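Local coordinates for protein nitrilotriacetate monooxygenase component B (Bacillus cereus ATCC 14579, PDB 3BPK) that probably binds FMN and acts as a flavin-dependent oxidoreductase of the flavoredoxin family, the likely B component of a nitrilotriacetate monooxygenase, at residues B[119-124]-B[135-139]; B[60-66]-B[153-159]; B[87-93]-B[130-134]. All coordinates share one frame; numbering follows the deposited sequence.

In the fold
Of the contacting segments, strand 59-65 comes first in the chain and pairs with 153-159 in contact 2, which closes the widest loop of the three. Inside that loop, strand 83-88 runs out through 87-93, which meets 130-134 in contact 3, and the loop residues 119-124 reach strand 134-146 at 135-139 in contact 1. Contacts 1 and 3 cross along the chain, and they touch in space, R135 packing on H87 and I119 on K130; both are nested within contact 2. All three reach the same antiparallel sheet of the flavin reductase-like domain, contacts 2 and 3 on opposite sides of the chain's centre, and each also touches the second subunit.

Contact 1 (B[119-124]-B[135-139])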
loop_
_atom_site.group_PDB
_atom_site.type_symbol
_atom_site.label_atom_id
_atom_site.label_comp_id
_atom_site.label_asym_id
_atom_site.label_seq_id
_atom_site.Cartn_x
_atom_site.Cartn_y
_atom_site.Cartn_z
ATOM N N ILE B 119 -13.666 20.702 6.881
ATOM C CA ILE B 119 -14.948 20.602 6.197
ATOM C C ILE B 119 -15.711 19.422 6.796
ATOM O O ILE B 119 -15.203 18.300 6.882
ATOM C CB ILE B 119 -14.750 20.484 4.660
ATOM C CG1 ILE B 119 -16.074 20.509 3.913
ATOM C CG2 ILE B 119 -13.944 19.217 4.265
ATOM C CD1 ILE B 119 -15.928 20.909 2.444
ATOM N N GLU B 120 -16.925 19.688 7.249
ATOM C CA GLU B 120 -17.693 18.665 7.947
ATOM C C GLU B 120 -18.047 17.505 7.015
ATOM O O GLU B 120 -18.282 17.695 5.811
ATOM C CB GLU B 120 -18.946 19.262 8.612
ATOM C CG GLU B 120 -18.728 19.632 10.080
ATOM C CD GLU B 120 -19.884 20.438 10.678
ATOM O OE1 GLU B 120 -20.962 20.504 10.038
ATOM O OE2 GLU B 120 -19.705 21.008 11.784
ATOM N N SER B 121 -18.040 16.295 7.578
ATOM C CA SER B 121 -18.390 15.076 6.850
ATOM C C SER B 121 -19.909 14.851 6.886
ATOM O O SER B 121 -20.601 15.382 7.788
ATOM C CB SER B 121 -17.686 13.871 7.494
ATOM O OG SER B 121 -16.303 13.921 7.175
ATOM N N GLU B 122 -20.411 14.080 5.914
ATOM C CA GLU B 122 -21.853 13.843 5.735
ATOM C C GLU B 122 -22.367 12.664 6.575
ATOM O O GLU B 122 -23.476 12.742 7.157
ATOM C CB GLU B 122 -22.146 13.556 4.251
ATOM C CG GLU B 122 -21.914 14.757 3.340
ATOM C CD GLU B 122 -22.062 14.423 1.849
ATOM O OE1 GLU B 122 -22.549 13.329 1.532
ATOM O OE2 GLU B 122 -21.725 15.261 1.018
ATOM N N VAL B 123 -21.563 11.593 6.666
ATOM C CA VAL B 123 -21.984 10.346 7.316
ATOM C C VAL B 123 -21.326 10.237 8.680
ATOM O O VAL B 123 -21.978 9.942 9.677
ATOM C CB VAL B 123 -21.631 9.079 6.449
ATOM C CG1 VAL B 123 -22.015 7.806 7.167
ATOM C CG2 VAL B 123 -22.269 9.154 5.073
ATOM N N ILE B 124 -20.028 10.510 8.734
ATOM C CA ILE B 124 -19.294 10.399 9.996
ATOM C C ILE B 124 -19.168 11.771 10.637
ATOM O O ILE B 124 -19.518 12.780 10.008
ATOM C CB ILE B 124 -17.883 9.758 9.766
ATOM C CG1 ILE B 124 -17.008 10.614 8.830
ATOM C CG2 ILE B 124 -18.032 8.334 9.210
ATOM C CD1 ILE B 124 -15.574 10.064 8.717
ATOM N N ARG B 135 -11.454 12.927 -1.185
ATOM C CA ARG B 135 -11.404 12.402 0.175
ATOM C C ARG B 135 -12.486 11.386 0.431
ATOM O O ARG B 135 -13.529 11.350 -0.252
ATOM C CB ARG B 135 -11.417 13.524 1.185
ATOM C CG ARG B 135 -12.765 14.190 1.392
ATOM C CD ARG B 135 -12.660 15.330 2.431
ATOM N NE ARG B 135 -14.006 15.714 2.831
ATOM C CZ ARG B 135 -14.838 16.472 2.104
ATOM N NH1 ARG B 135 -14.458 17.031 0.961
ATOM N NH2 ARG B 135 -16.062 16.669 2.554
HETATM N N MSE B 136 -12.228 10.540 1.420
HETATM C CA MSE B 136 -13.087 9.399 1.697
HETATM C C MSE B 136 -13.404 9.355 3.167
HETATM O O MSE B 136 -12.499 9.267 3.998
HETATM C CB MSE B 136 -12.326 8.114 1.332
HETATM C CG MSE B 136 -12.131 7.975 -0.210
HETATM SE SE MSE B 136 -10.827 6.607 -0.663
HETATM C CE MSE B 136 -9.274 7.713 -0.307
ATOM N N GLU B 137 -14.693 9.413 3.487
ATOM C CA GLU B 137 -15.116 9.256 4.880
ATOM C C GLU B 137 -15.050 7.780 5.158
ATOM O O GLU B 137 -15.608 6.965 4.379
ATOM C CB GLU B 137 -16.553 9.731 5.081
ATOM C CG GLU B 137 -16.754 11.207 4.768
ATOM C CD GLU B 137 -18.201 11.666 4.951
ATOM O OE1 GLU B 137 -18.927 11.056 5.770
ATOM O OE2 GLU B 137 -18.563 12.669 4.296
ATOM N N CYS B 138 -14.349 7.437 6.250
ATOM C CA CYS B 138 -14.223 6.018 6.616
ATOM C C CYS B 138 -14.766 5.681 7.995
ATOM O O CYS B 138 -14.665 6.493 8.944
ATOM C CB CYS B 138 -12.765 5.601 6.597
ATOM S SG CYS B 138 -12.032 5.669 4.934
ATOM N N VAL B 139 -15.309 4.466 8.095
ATOM C CA VAL B 139 -15.525 3.877 9.421
ATOM C C VAL B 139 -14.455 2.794 9.632
ATOM O O VAL B 139 -13.946 2.166 8.676
ATOM C CB VAL B 139 -16.952 3.296 9.618
ATOM C CG1 VAL B 139 -18.009 4.403 9.482
ATOM C CG2 VAL B 139 -17.210 2.164 8.610
HETATM O O HOH W 1 -15.374 15.644 5.371
#
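The loop between strands 118-119 and 128-129 is tied to strand 134-146 of the flavin reductase-like domain through one carboxylate, that of E137, which gathers three successive backbone N-H groups of residues 122-124. E122 N donates to E137 OE2 at 2.8 Å, almost straight at 172°, from the syn side but out of the carboxylate plane. V123 N takes the syn lone pair of E137 OE1, also at 2.8 Å, while I124 N meets the same oxygen nearly along its C-O axis at a longer 3.2 Å. The extended E137 chain delivers the carboxylate to this part of the loop, and H166 NE2 gives OE2 a further bond, which should fix its rotation and favour a charged carboxylate. CB of S121 lies 3.4 Å from E137 CD, and the I124 side chain runs past that of E137 in the opposite direction, its CG2 touching V139 CG1. At the start of the loop, R135 presents a guanidinium face to I119, whose CG2 sits over its centre, 3.6 Å from CZ. S121 OG is hydrogen-bonded to V126 O, and a water accepts from R135 NE at 2.9 Å and donates to both I119 O and S121 OG.

Contact 2 (B[60-66]-B[153-159]); sequences ISVSVQR and PACDLLI
Backbone pairing joins strand 60-65 to strand 155-159 as antiparallel neighbours in the main sheet of the flavin reductase-like domain, the axes of these short segments at 162°. V62 with L158 and V64 with D156 are the hydrogen-bonded pairs, each closed by two N-H...O=C bonds; that from V64 N to D156 O is nearly straight. Beyond them R66 N donates to A154 O over 2.8 Å, arriving from above the carbonyl plane, at the classic bulge where A154 and C155 both face L146.

Van der Waals packing differs between the two faces. V64 CG2 makes an apolar contact with L158 CD1 at 3.9 Å on the face bordered by S75 of helix 73-81. On the other, L157 CD1 lies 3.6 Å from S63 CB and I159 CD1 reaches S61 CB. S63 OG and Q65 NE2 here donate to V53 O of the second subunit, and bending at chi2 (-50°) folds the Q65 amide back over C155 CB.

The charged interaction is a side-on salt bridge. R66 NE binds D156 OD2 at 2.8 Å and NH2 binds OD1 at 2.9 Å, the latter in the guanidinium plane and on a syn lone pair; the two flat groups are only 22° apart. P153 lies over one guanidinium face, its CD 3.5 Å from R66 NH1, and NH1 also bonds to G69 O.

One water donates to both V64 O and D156 OD2, and another to R66 O and A154 O. With two bonds to the carboxylate and a proline on one face, the R66 guanidinium has its plane and rotation set. Its charge probably keeps D156 ionised, consistent with an ion pair that joins R66 to D156 beside the backbone pairing.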
loop_
_atom_site.group_PDB
_atom_site.type_symbol
_atom_site.label_atom_id
_atom_site.label_comp_id
_atom_site.label_asym_id
_atom_site.label_seq_id
_atom_site.Cartn_x
_atom_site.Cartn_y
_atom_site.Cartn_z
ATOM N N ILE B 60 -9.962 0.142 2.598
ATOM C CA ILE B 60 -8.593 0.673 2.451
ATOM C C ILE B 60 -7.805 0.350 3.715
ATOM O O ILE B 60 -8.391 0.014 4.762
ATOM C CB ILE B 60 -8.567 2.184 2.148
ATOM C CG1 ILE B 60 -9.171 2.991 3.295
ATOM C CG2 ILE B 60 -9.359 2.464 0.849
ATOM C CD1 ILE B 60 -8.252 3.236 4.481
ATOM N N SER B 61 -6.481 0.397 3.604
ATOM C CA SER B 61 -5.623 0.145 4.785
ATOM C C SER B 61 -4.620 1.256 4.988
ATOM O O SER B 61 -4.087 1.814 4.016
ATOM C CB SER B 61 -4.860 -1.174 4.617
ATOM O OG SER B 61 -4.106 -1.182 3.408
ATOM N N VAL B 62 -4.331 1.546 6.261
ATOM C CA VAL B 62 -3.258 2.497 6.583
ATOM C C VAL B 62 -2.539 1.903 7.792
ATOM O O VAL B 62 -3.176 1.621 8.812
ATOM C CB VAL B 62 -3.822 3.870 6.987
ATOM C CG1 VAL B 62 -2.691 4.832 7.332
ATOM C CG2 VAL B 62 -4.659 4.464 5.870
ATOM N N SER B 63 -1.235 1.667 7.660
ATOM C CA SER B 63 -0.480 1.143 8.802
ATOM C C SER B 63 0.141 2.296 9.580
ATOM O O SER B 63 0.939 3.065 9.020
ATOM C CB SER B 63 0.569 0.134 8.339
ATOM O OG SER B 63 1.192 -0.439 9.465
ATOM N N VAL B 64 -0.270 2.444 10.836
ATOM C CA VAL B 64 0.164 3.576 11.672
ATOM C C VAL B 64 1.133 3.030 12.739
ATOM O O VAL B 64 0.772 2.138 13.512
ATOM C CB VAL B 64 -1.050 4.250 12.362
ATOM C CG1 VAL B 64 -0.589 5.433 13.260
ATOM C CG2 VAL B 64 -2.021 4.759 11.287
ATOM N N GLN B 65 2.355 3.541 12.752
ATOM C CA GLN B 65 3.367 2.974 13.675
ATOM C C GLN B 65 3.047 3.378 15.105
ATOM O O GLN B 65 2.493 4.463 15.341
ATOM C CB GLN B 65 4.778 3.444 13.289
ATOM C CG GLN B 65 5.172 3.055 11.844
ATOM C CD GLN B 65 4.931 1.551 11.534
ATOM O OE1 GLN B 65 5.494 0.648 12.206
ATOM N NE2 GLN B 65 4.105 1.278 10.516
ATOM N N ARG B 66 3.440 2.532 16.062
ATOM C CA ARG B 66 3.323 2.857 17.490
ATOM C C ARG B 66 4.608 3.540 17.932
ATOM O O ARG B 66 5.596 3.556 17.186
ATOM C CB ARG B 66 3.065 1.598 18.309
ATOM C CG ARG B 66 1.699 0.978 18.058
ATOM C CD ARG B 66 1.257 0.230 19.261
ATOM N NE ARG B 66 -0.003 -0.442 19.052
ATOM C CZ ARG B 66 -0.645 -1.174 19.966
ATOM N NH1 ARG B 66 -0.141 -1.326 21.202
ATOM N NH2 ARG B 66 -1.786 -1.760 19.645
ATOM N N PRO B 153 3.424 -4.115 20.326
ATOM C CA PRO B 153 3.298 -4.108 18.837
ATOM C C PRO B 153 4.047 -2.942 18.196
ATOM O O PRO B 153 4.189 -1.882 18.819
ATOM C CB PRO B 153 1.783 -3.965 18.615
ATOM C CG PRO B 153 1.152 -4.536 19.928
ATOM C CD PRO B 153 2.096 -4.042 20.986
ATOM N N ALA B 154 4.479 -3.110 16.943
ATOM C CA ALA B 154 5.202 -2.063 16.237
ATOM C C ALA B 154 4.217 -1.092 15.585
ATOM O O ALA B 154 4.579 0.045 15.267
ATOM C CB ALA B 154 6.065 -2.662 15.143
ATOM N N CYS B 155 3.010 -1.581 15.277
ATOM C CA CYS B 155 2.068 -0.748 14.496
ATOM C C CYS B 155 0.653 -1.236 14.652
ATOM O O CYS B 155 0.416 -2.287 15.236
ATOM C CB CYS B 155 2.441 -0.790 13.003
ATOM S SG CYS B 155 2.089 -2.391 12.223
ATOM N N ASP B 156 -0.309 -0.459 14.138
ATOM C CA ASP B 156 -1.690 -0.900 14.021
ATOM C C ASP B 156 -2.066 -0.692 12.585
ATOM O O ASP B 156 -1.953 0.433 12.060
ATOM C CB ASP B 156 -2.612 -0.072 14.919
ATOM C CG ASP B 156 -2.277 -0.283 16.386
ATOM O OD1 ASP B 156 -2.752 -1.303 16.924
ATOM O OD2 ASP B 156 -1.453 0.510 16.909
ATOM N N LEU B 157 -2.506 -1.781 11.967
ATOM C CA LEU B 157 -2.967 -1.701 10.581
ATOM C C LEU B 157 -4.458 -1.397 10.638
ATOM O O LEU B 157 -5.249 -2.229 11.114
ATOM C CB LEU B 157 -2.687 -3.024 9.875
ATOM C CG LEU B 157 -3.005 -3.066 8.391
ATOM C CD1 LEU B 157 -2.244 -2.047 7.608
ATOM C CD2 LEU B 157 -2.684 -4.476 7.852
ATOM N N LEU B 158 -4.833 -0.198 10.181
ATOM C CA LEU B 158 -6.236 0.249 10.250
ATOM C C LEU B 158 -6.899 -0.145 8.955
ATOM O O LEU B 158 -6.427 0.237 7.883
ATOM C CB LEU B 158 -6.317 1.764 10.410
ATOM C CG LEU B 158 -5.544 2.300 11.649
ATOM C CD1 LEU B 158 -5.742 3.837 11.700
ATOM C CD2 LEU B 158 -5.940 1.620 12.997
ATOM N N ILE B 159 -8.000 -0.890 9.062
ATOM C CA ILE B 159 -8.805 -1.229 7.887
ATOM C C ILE B 159 -10.040 -0.331 7.908
ATOM O O ILE B 159 -10.836 -0.388 8.859
ATOM C CB ILE B 159 -9.254 -2.723 7.903
ATOM C CG1 ILE B 159 -8.037 -3.673 8.052
ATOM C CG2 ILE B 159 -10.043 -3.049 6.641
ATOM C CD1 ILE B 159 -6.934 -3.465 6.991
HETATM O O HOH W 2 -0.681 2.900 15.967
HETATM O O HOH W 3 7.145 0.943 16.434
#

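Contact 3 (B[87-93]-B[130-134])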
loop_
_atom_site.group_PDB
_atom_site.type_symbol
_atom_site.label_atom_id
_atom_site.label_comp_id
_atom_site.label_asym_id
_atom_site.label_seq_id
_atom_site.Cartn_x
_atom_site.Cartn_y
_atom_site.Cartn_z
ATOM N N HIS B 87 -7.617 11.329 2.894
ATOM C CA HIS B 87 -7.542 12.232 1.759
ATOM C C HIS B 87 -6.425 11.772 0.839
ATOM O O HIS B 87 -5.353 11.335 1.306
ATOM C CB HIS B 87 -7.194 13.665 2.211
ATOM C CG HIS B 87 -8.126 14.212 3.246
ATOM N ND1 HIS B 87 -8.040 13.851 4.577
ATOM C CD2 HIS B 87 -9.133 15.131 3.164
ATOM C CE1 HIS B 87 -8.969 14.510 5.270
ATOM N NE2 HIS B 87 -9.659 15.275 4.432
ATOM N N ILE B 88 -6.660 11.894 -0.458
ATOM C CA ILE B 88 -5.577 11.687 -1.434
ATOM C C ILE B 88 -4.656 12.918 -1.393
ATOM O O ILE B 88 -5.113 14.077 -1.385
ATOM C CB ILE B 88 -6.148 11.532 -2.860
ATOM C CG1 ILE B 88 -7.079 10.307 -2.918
ATOM C CG2 ILE B 88 -5.028 11.437 -3.907
ATOM C CD1 ILE B 88 -6.446 9.011 -2.421
ATOM N N SER B 89 -3.357 12.657 -1.324
ATOM C CA SER B 89 -2.338 13.721 -1.310
ATOM C C SER B 89 -1.945 14.083 -2.720
ATOM O O SER B 89 -1.657 13.217 -3.553
ATOM C CB SER B 89 -1.082 13.263 -0.530
ATOM O OG SER B 89 -1.409 12.908 0.794
ATOM N N ASP B 90 -1.889 15.383 -2.976
ATOM C CA ASP B 90 -1.578 15.846 -4.322
ATOM C C ASP B 90 -0.714 17.109 -4.325
ATOM O O ASP B 90 -0.491 17.732 -3.263
ATOM C CB ASP B 90 -2.854 15.975 -5.186
ATOM C CG ASP B 90 -3.726 17.148 -4.794
ATOM O OD1 ASP B 90 -3.186 18.253 -4.536
ATOM O OD2 ASP B 90 -4.962 16.960 -4.768
ATOM N N GLU B 91 -0.193 17.464 -5.507
ATOM C CA GLU B 91 0.750 18.587 -5.600
ATOM C C GLU B 91 0.143 19.910 -5.101
ATOM O O GLU B 91 0.897 20.787 -4.622
ATOM C CB GLU B 91 1.231 18.749 -7.033
ATOM C CG GLU B 91 2.094 17.587 -7.527
ATOM C CD GLU B 91 2.667 17.799 -8.931
ATOM O OE1 GLU B 91 2.916 18.981 -9.314
ATOM O OE2 GLU B 91 2.845 16.798 -9.659
ATOM N N SER B 92 -1.189 20.040 -5.142
ATOM C CA SER B 92 -1.818 21.348 -4.795
ATOM C C SER B 92 -1.747 21.661 -3.306
ATOM O O SER B 92 -1.912 22.806 -2.909
ATOM C CB SER B 92 -3.270 21.426 -5.261
ATOM O OG SER B 92 -4.143 20.582 -4.505
ATOM N N TYR B 93 -1.532 20.654 -2.459
ATOM C CA TYR B 93 -1.476 20.934 -1.012
ATOM C C TYR B 93 -0.416 20.119 -0.269
ATOM O O TYR B 93 -0.412 20.098 0.954
ATOM C CB TYR B 93 -2.873 20.876 -0.344
ATOM C CG TYR B 93 -3.475 19.509 -0.089
ATOM C CD1 TYR B 93 -3.751 19.094 1.229
ATOM C CD2 TYR B 93 -3.801 18.650 -1.142
ATOM C CE1 TYR B 93 -4.306 17.865 1.495
ATOM C CE2 TYR B 93 -4.362 17.363 -0.875
ATOM C CZ TYR B 93 -4.610 17.007 0.450
ATOM O OH TYR B 93 -5.143 15.774 0.766
ATOM N N LYS B 130 -10.822 20.862 3.289
ATOM C CA LYS B 130 -11.337 21.334 2.025
ATOM C C LYS B 130 -10.310 21.297 0.889
ATOM O O LYS B 130 -10.684 21.121 -0.272
ATOM C CB LYS B 130 -11.850 22.783 2.229
ATOM C CG LYS B 130 -12.520 23.368 1.029
ATOM C CD LYS B 130 -12.970 24.805 1.378
ATOM C CE LYS B 130 -13.373 25.594 0.134
ATOM N NZ LYS B 130 -14.672 25.039 -0.280
ATOM N N GLU B 131 -9.015 21.443 1.235
ATOM C CA GLU B 131 -7.956 21.513 0.245
ATOM C C GLU B 131 -7.794 20.232 -0.600
ATOM O O GLU B 131 -7.298 20.308 -1.741
ATOM C CB GLU B 131 -6.621 21.866 0.898
ATOM C CG GLU B 131 -6.516 23.336 1.407
ATOM C CD GLU B 131 -7.256 23.646 2.704
ATOM O OE1 GLU B 131 -7.767 22.730 3.372
ATOM O OE2 GLU B 131 -7.313 24.862 3.051
ATOM N N ALA B 132 -8.206 19.065 -0.073
ATOM C CA ALA B 132 -8.113 17.835 -0.872
ATOM C C ALA B 132 -9.073 17.834 -2.052
ATOM O O ALA B 132 -10.210 18.338 -1.935
ATOM C CB ALA B 132 -8.408 16.621 0.010
ATOM N N ASN B 133 -8.631 17.249 -3.173
ATOM C CA ASN B 133 -9.474 17.063 -4.343
ATOM C C ASN B 133 -10.251 15.726 -4.289
ATOM O O ASN B 133 -11.255 15.549 -4.969
ATOM C CB ASN B 133 -8.616 17.191 -5.612
ATOM C CG ASN B 133 -8.097 18.623 -5.815
ATOM O OD1 ASN B 133 -8.820 19.464 -6.347
ATOM N ND2 ASN B 133 -6.856 18.905 -5.384
ATOM N N ILE B 134 -9.750 14.763 -3.504
ATOM C CA ILE B 134 -10.487 13.519 -3.300
ATOM C C ILE B 134 -10.330 13.177 -1.835
ATOM O O ILE B 134 -9.209 13.197 -1.278
ATOM C CB ILE B 134 -9.937 12.328 -4.151
ATOM C CG1 ILE B 134 -9.985 12.635 -5.662
ATOM C CG2 ILE B 134 -10.732 10.996 -3.809
ATOM C CD1 ILE B 134 -9.320 11.559 -6.536
HETATM O O HOH W 4 -6.638 15.279 -3.316
HETATM O O HOH W 5 -5.503 22.123 -2.848
#
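This is a buried junction of strand end and loop: where strand 83-88 runs out, residues 87-93 turn toward the N-terminus of helix 94-100 and pack against 130-134, the lead-in to strand 134-146. A single backbone bond between the segments, I88 N to I134 O at 3.0 Å, continues the antiparallel pairing of these strands. Beside it the two isoleucine side chains lie side by side and point the same way, I88 CG1 against I134 CB, with I25 and S24 of the second subunit packing next to them.

The methyl of A132 touches two aromatic side chains. A132 CB lies at the edge of the H87 ring, 3.6 Å from H87 CD2, and meets Y93 at its hydroxyl end, 3.5 Å from Y93 OH. Carbonyl O of E131 and the backbone N of A132 lie over one face of the Y93 ring, both toward its rim. A chi1 of 76° places Y93 CG between its own N and carbonyl carbon, and from there the ring reaches back along the loop so that OH donates to I88 O at 2.7 Å.

Polar contacts centre on D90. Its OD1 accepts from S92 N, forming an Asx turn, and from S92 OG, whereas OD2 accepts from N133 ND2 at 2.8 Å, on the syn side, in the N133 conformer described. The bond from ND2 to S92 OG is weak. One water donates to I88 O and D90 OD2 and accepts from I134 N; a second bridges S92 OG and E131 O.

With N133 so placed, each D90 oxygen has two donors, which would hold the carboxylate and probably favour its ionised form. The Asx turn and the loop are thus joined by polar bonds and bridging waters around D90 as well as by the packing of I88, Y93 and A132.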